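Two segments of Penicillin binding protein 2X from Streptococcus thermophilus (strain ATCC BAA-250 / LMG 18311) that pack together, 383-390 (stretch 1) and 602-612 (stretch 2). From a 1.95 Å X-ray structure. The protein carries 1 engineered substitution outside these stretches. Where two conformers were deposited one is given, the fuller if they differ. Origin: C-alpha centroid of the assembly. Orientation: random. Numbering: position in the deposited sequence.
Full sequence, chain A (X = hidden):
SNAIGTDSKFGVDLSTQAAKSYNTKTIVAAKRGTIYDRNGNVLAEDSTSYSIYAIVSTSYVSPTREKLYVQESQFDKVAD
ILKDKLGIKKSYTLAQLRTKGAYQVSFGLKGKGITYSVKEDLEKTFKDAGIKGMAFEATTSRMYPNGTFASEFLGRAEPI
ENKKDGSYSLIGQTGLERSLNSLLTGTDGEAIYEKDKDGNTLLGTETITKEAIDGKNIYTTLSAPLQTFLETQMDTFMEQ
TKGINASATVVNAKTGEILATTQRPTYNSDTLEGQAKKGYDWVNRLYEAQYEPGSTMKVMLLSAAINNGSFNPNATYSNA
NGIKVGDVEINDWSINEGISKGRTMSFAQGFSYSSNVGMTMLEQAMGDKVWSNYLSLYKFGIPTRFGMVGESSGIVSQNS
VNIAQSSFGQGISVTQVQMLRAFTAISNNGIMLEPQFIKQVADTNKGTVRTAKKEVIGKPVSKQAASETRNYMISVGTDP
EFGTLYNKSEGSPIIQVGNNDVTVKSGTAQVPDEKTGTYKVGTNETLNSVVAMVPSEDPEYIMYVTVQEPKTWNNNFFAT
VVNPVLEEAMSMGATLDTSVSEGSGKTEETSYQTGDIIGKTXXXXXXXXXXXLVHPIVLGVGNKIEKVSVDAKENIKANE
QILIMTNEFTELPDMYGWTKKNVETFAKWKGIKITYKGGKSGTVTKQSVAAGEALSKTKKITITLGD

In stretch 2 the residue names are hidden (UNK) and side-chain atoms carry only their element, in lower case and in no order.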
# COMPACT_ATOMS: atom_id res chain seq x y z
N PRO A 383 -9.94 0.93 -9.89
CA PRO A 383 -8.93 0.66 -8.86
C PRO A 383 -7.53 0.63 -9.47
O PRO A 383 -7.39 0.36 -10.68
CB PRO A 383 -9.33 -0.72 -8.32
CG PRO A 383 -10.12 -1.35 -9.41
CD PRO A 383 -10.83 -0.22 -10.11
N THR A 384 -6.53 0.92 -8.66
CA THR A 384 -5.14 0.90 -9.13
C THR A 384 -4.65 -0.55 -9.37
O THR A 384 -3.82 -0.79 -10.25
CB THR A 384 -4.18 1.60 -8.15
OG1 THR A 384 -4.04 0.84 -6.93
CG2 THR A 384 -4.68 3.02 -7.82
N ARG A 385 -5.18 -1.49 -8.60
CA ARG A 385 -4.75 -2.89 -8.64
C ARG A 385 -3.24 -2.94 -8.39
O ARG A 385 -2.52 -3.72 -9.00
CB ARG A 385 -5.11 -3.55 -9.96
CG ARG A 385 -6.55 -3.29 -10.35
CD ARG A 385 -6.97 -4.17 -11.49
NE ARG A 385 -8.34 -3.89 -11.92
CZ ARG A 385 -8.70 -3.21 -13.00
NH1 ARG A 385 -7.81 -2.73 -13.87
NH2 ARG A 385 -9.99 -3.04 -13.25
N PHE A 386 -2.78 -2.12 -7.44
CA PHE A 386 -1.36 -1.98 -7.18
C PHE A 386 -0.71 -3.11 -6.38
O PHE A 386 0.51 -3.11 -6.24
CB PHE A 386 -1.00 -0.58 -6.63
CG PHE A 386 -1.28 -0.34 -5.18
CD1 PHE A 386 -2.43 -0.79 -4.56
CD2 PHE A 386 -0.41 0.49 -4.45
CE1 PHE A 386 -2.68 -0.48 -3.25
CE2 PHE A 386 -0.65 0.78 -3.12
CZ PHE A 386 -1.79 0.29 -2.52
N GLY A 387 -1.51 -4.04 -5.88
CA GLY A 387 -1.00 -5.21 -5.20
C GLY A 387 -1.70 -5.61 -3.93
O GLY A 387 -1.53 -6.72 -3.47
N MET A 388 -2.49 -4.71 -3.36
CA MET A 388 -3.17 -5.03 -2.12
C MET A 388 -4.52 -5.67 -2.38
O MET A 388 -5.16 -5.38 -3.39
CB MET A 388 -3.42 -3.76 -1.29
CG MET A 388 -2.18 -3.10 -0.76
SD MET A 388 -1.30 -4.05 0.50
CE MET A 388 -0.08 -2.85 1.02
N VAL A 389 -4.94 -6.56 -1.49
CA VAL A 389 -6.28 -7.15 -1.60
C VAL A 389 -7.24 -6.27 -0.81
O VAL A 389 -6.84 -5.63 0.17
CB VAL A 389 -6.34 -8.62 -1.13
CG1 VAL A 389 -5.38 -9.47 -1.96
CG2 VAL A 389 -6.04 -8.73 0.35
N GLY A 390 -8.49 -6.24 -1.25
CA GLY A 390 -9.55 -5.40 -0.64
C GLY A 390 -9.52 -3.92 -1.02
O GLY A 390 -9.96 -3.06 -0.26
N UNK A 602 -10.15 -10.36 -14.44
CA UNK A 602 -9.03 -9.48 -14.77
C UNK A 602 -8.45 -8.74 -13.58
O UNK A 602 -7.23 -8.75 -13.39
c UNK A 602 -11.30 -10.10 -15.33
c UNK A 602 -9.65 -8.48 -15.76
c UNK A 602 -10.72 -9.25 -16.41
N UNK A 603 -9.31 -8.13 -12.77
CA UNK A 603 -8.90 -7.35 -11.61
C UNK A 603 -7.95 -8.06 -10.65
O UNK A 603 -6.81 -7.62 -10.45
N UNK A 604 -8.41 -9.17 -10.08
CA UNK A 604 -7.58 -9.91 -9.13
C UNK A 604 -6.31 -10.47 -9.78
O UNK A 604 -5.26 -10.51 -9.15
o UNK A 604 -11.00 -12.74 -8.27
c UNK A 604 -8.83 -12.20 -9.14
o UNK A 604 -9.35 -14.10 -7.78
c UNK A 604 -9.80 -13.07 -8.33
c UNK A 604 -8.38 -10.99 -8.37
N UNK A 605 -6.41 -10.84 -11.06
CA UNK A 605 -5.25 -11.34 -11.79
C UNK A 605 -4.21 -10.24 -11.98
O UNK A 605 -3.02 -10.48 -11.78
c UNK A 605 -5.66 -11.95 -13.15
o UNK A 605 -6.55 -13.04 -12.91
c UNK A 605 -4.46 -12.45 -13.93
N UNK A 606 -4.65 -9.04 -12.34
CA UNK A 606 -3.72 -7.90 -12.50
C UNK A 606 -3.00 -7.60 -11.19
O UNK A 606 -1.78 -7.36 -11.18
c UNK A 606 -4.45 -6.67 -13.02
N UNK A 607 -3.76 -7.64 -10.10
CA UNK A 607 -3.24 -7.40 -8.75
C UNK A 607 -2.14 -8.42 -8.40
O UNK A 607 -1.10 -8.05 -7.86
o UNK A 607 -3.68 -5.68 -6.37
c UNK A 607 -4.41 -7.49 -7.75
c UNK A 607 -4.09 -6.85 -6.43
n UNK A 607 -4.32 -7.58 -5.35
N UNK A 608 -2.40 -9.70 -8.70
CA UNK A 608 -1.45 -10.80 -8.49
C UNK A 608 -0.19 -10.61 -9.33
O UNK A 608 0.91 -10.77 -8.85
c UNK A 608 -2.12 -12.15 -8.81
c UNK A 608 -1.15 -13.32 -8.72
o UNK A 608 -3.17 -12.34 -7.85
N UNK A 609 -0.36 -10.24 -10.59
CA UNK A 609 0.77 -10.01 -11.48
C UNK A 609 1.70 -8.90 -10.95
O UNK A 609 2.93 -9.04 -11.04
c UNK A 609 -0.32 -10.81 -13.66
c UNK A 609 0.28 -9.65 -12.88
c UNK A 609 0.74 -11.85 -14.00
c UNK A 609 -1.03 -10.31 -14.92
N UNK A 610 1.13 -7.81 -10.43
CA UNK A 610 1.96 -6.73 -9.85
C UNK A 610 2.70 -7.16 -8.58
O UNK A 610 3.80 -6.68 -8.32
c UNK A 610 1.14 -5.46 -9.56
n UNK A 610 -1.16 -2.04 -13.66
c UNK A 610 0.71 -4.77 -10.83
n UNK A 610 -2.19 -3.17 -11.93
c UNK A 610 -1.10 -2.64 -12.47
c UNK A 610 0.34 -3.33 -10.58
n UNK A 610 0.08 -2.70 -11.85
N UNK A 611 2.12 -8.07 -7.81
CA UNK A 611 2.83 -8.63 -6.64
C UNK A 611 4.11 -9.34 -7.08
O UNK A 611 5.08 -9.42 -6.31
n UNK A 611 -1.31 -9.32 -4.05
o UNK A 611 -0.19 -11.07 -4.88
c UNK A 611 1.93 -9.60 -5.89
c UNK A 611 -0.29 -9.86 -4.71
c UNK A 611 0.73 -8.90 -5.26
N UNK A 612 4.08 -9.85 -8.31
CA UNK A 612 5.19 -10.56 -8.90
C UNK A 612 6.00 -9.67 -9.85
O UNK A 612 6.81 -10.17 -10.63
c UNK A 612 4.69 -11.85 -9.58
n UNK A 612 2.85 -12.81 -8.29
c UNK A 612 4.17 -12.85 -8.56
o UNK A 612 4.96 -13.62 -7.99

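Position 602 lies in the helix. Its three side-chain carbons close a ring onto the backbone N. That ring is proline, Pro602, and it makes no contact with stretch 1.

Position 603 has no side-chain atoms. Its CA lies 3.5 Å from Arg385 NE, so the Arg385 side chain passes close to bare backbone. This is Gly603. A CB would have room here, so the contact itself does not demand glycine.

Position 604 has three carbons, the third carrying two oxygens. A carboxylate at that distance from the backbone is glutamate, Glu604. Its CA-to-CB bond points away from stretch 1, and it is exposed.

Position 605 has one carbon carrying one oxygen and one carbon. This branching at CB is threonine, Thr605. It is buried, but its CA-to-CB bond points away from stretch 1.

Position 606 has a single carbon. This CB points toward stretch 1 and lies 3.9 Å from Arg385 CD. The small side chain packs against the aliphatic part of the arginine. It is Ala606.

Position 607 has two carbons, the second carrying one oxygen and one nitrogen. Its CA is 4.7 Å from the CA of Gly387, the nearest CA pair across the stretches. The CA-to-CB bond points sideways, but the amide reaches the loop at Gly387, Met388 and Val389. The short amide is asparagine, Asn607. Gly387 N gives a weak hydrogen bond to Asn607 OD1 at 2.8 Å. Asn607 ND2 gives another weak one to Met388 O at 3.1 Å. Asn607 ND2 also lies 4.0 Å from Val389 CG1.

Position 608 again has one carbon carrying one oxygen and one carbon. It is Thr608, exposed, its CA-to-CB bond pointing away.

Position 609 has four carbons, forked at the second. That is leucine, Leu609. It is buried, but out of reach of stretch 1.

Position 610 has three carbons, a nitrogen, then a carbon carrying two more nitrogens. One terminal nitrogen meets Arg385 O, near the guanidinium plane. The guanidinium identifies Arg610. Arg610 NH1 donates a hydrogen bond to Arg385 O at 3.0 Å. Arg610 CD lies 4.0 Å from Phe386 CA. NE and NH2 are hydrogen-bonded elsewhere in the structure.

Position 611 has three carbons, the third carrying one oxygen and one nitrogen. The nitrogen meets Gly387 O. The longer amide is glutamine, Gln611. Gln611 NE2 donates to Gly387 O at 2.7 Å, with a nearly straight angle of 170°.

Position 612 has two carbons, the second carrying one oxygen and one nitrogen. It is Asn612, out of reach of stretch 1. Its ND2 instead bonds Thr608 O at 2.9 Å.

The contact joins a helix to an irregular loop. All four hydrogen bonds pair side chains of stretch 2 with backbone groups of stretch 1. Gly387 is at the centre: its N meets Asn607 and its O meets Gln611. Its phi of 136° would jam a CB against the preceding carbonyl, which calls for glycine. Arg385 lies along the helix, its NE near Gly603 CA and its CD near Ala606 CB. Together the two stretches bury 417 Å².

Stretch 2 (602-612) PGETANTLRQN
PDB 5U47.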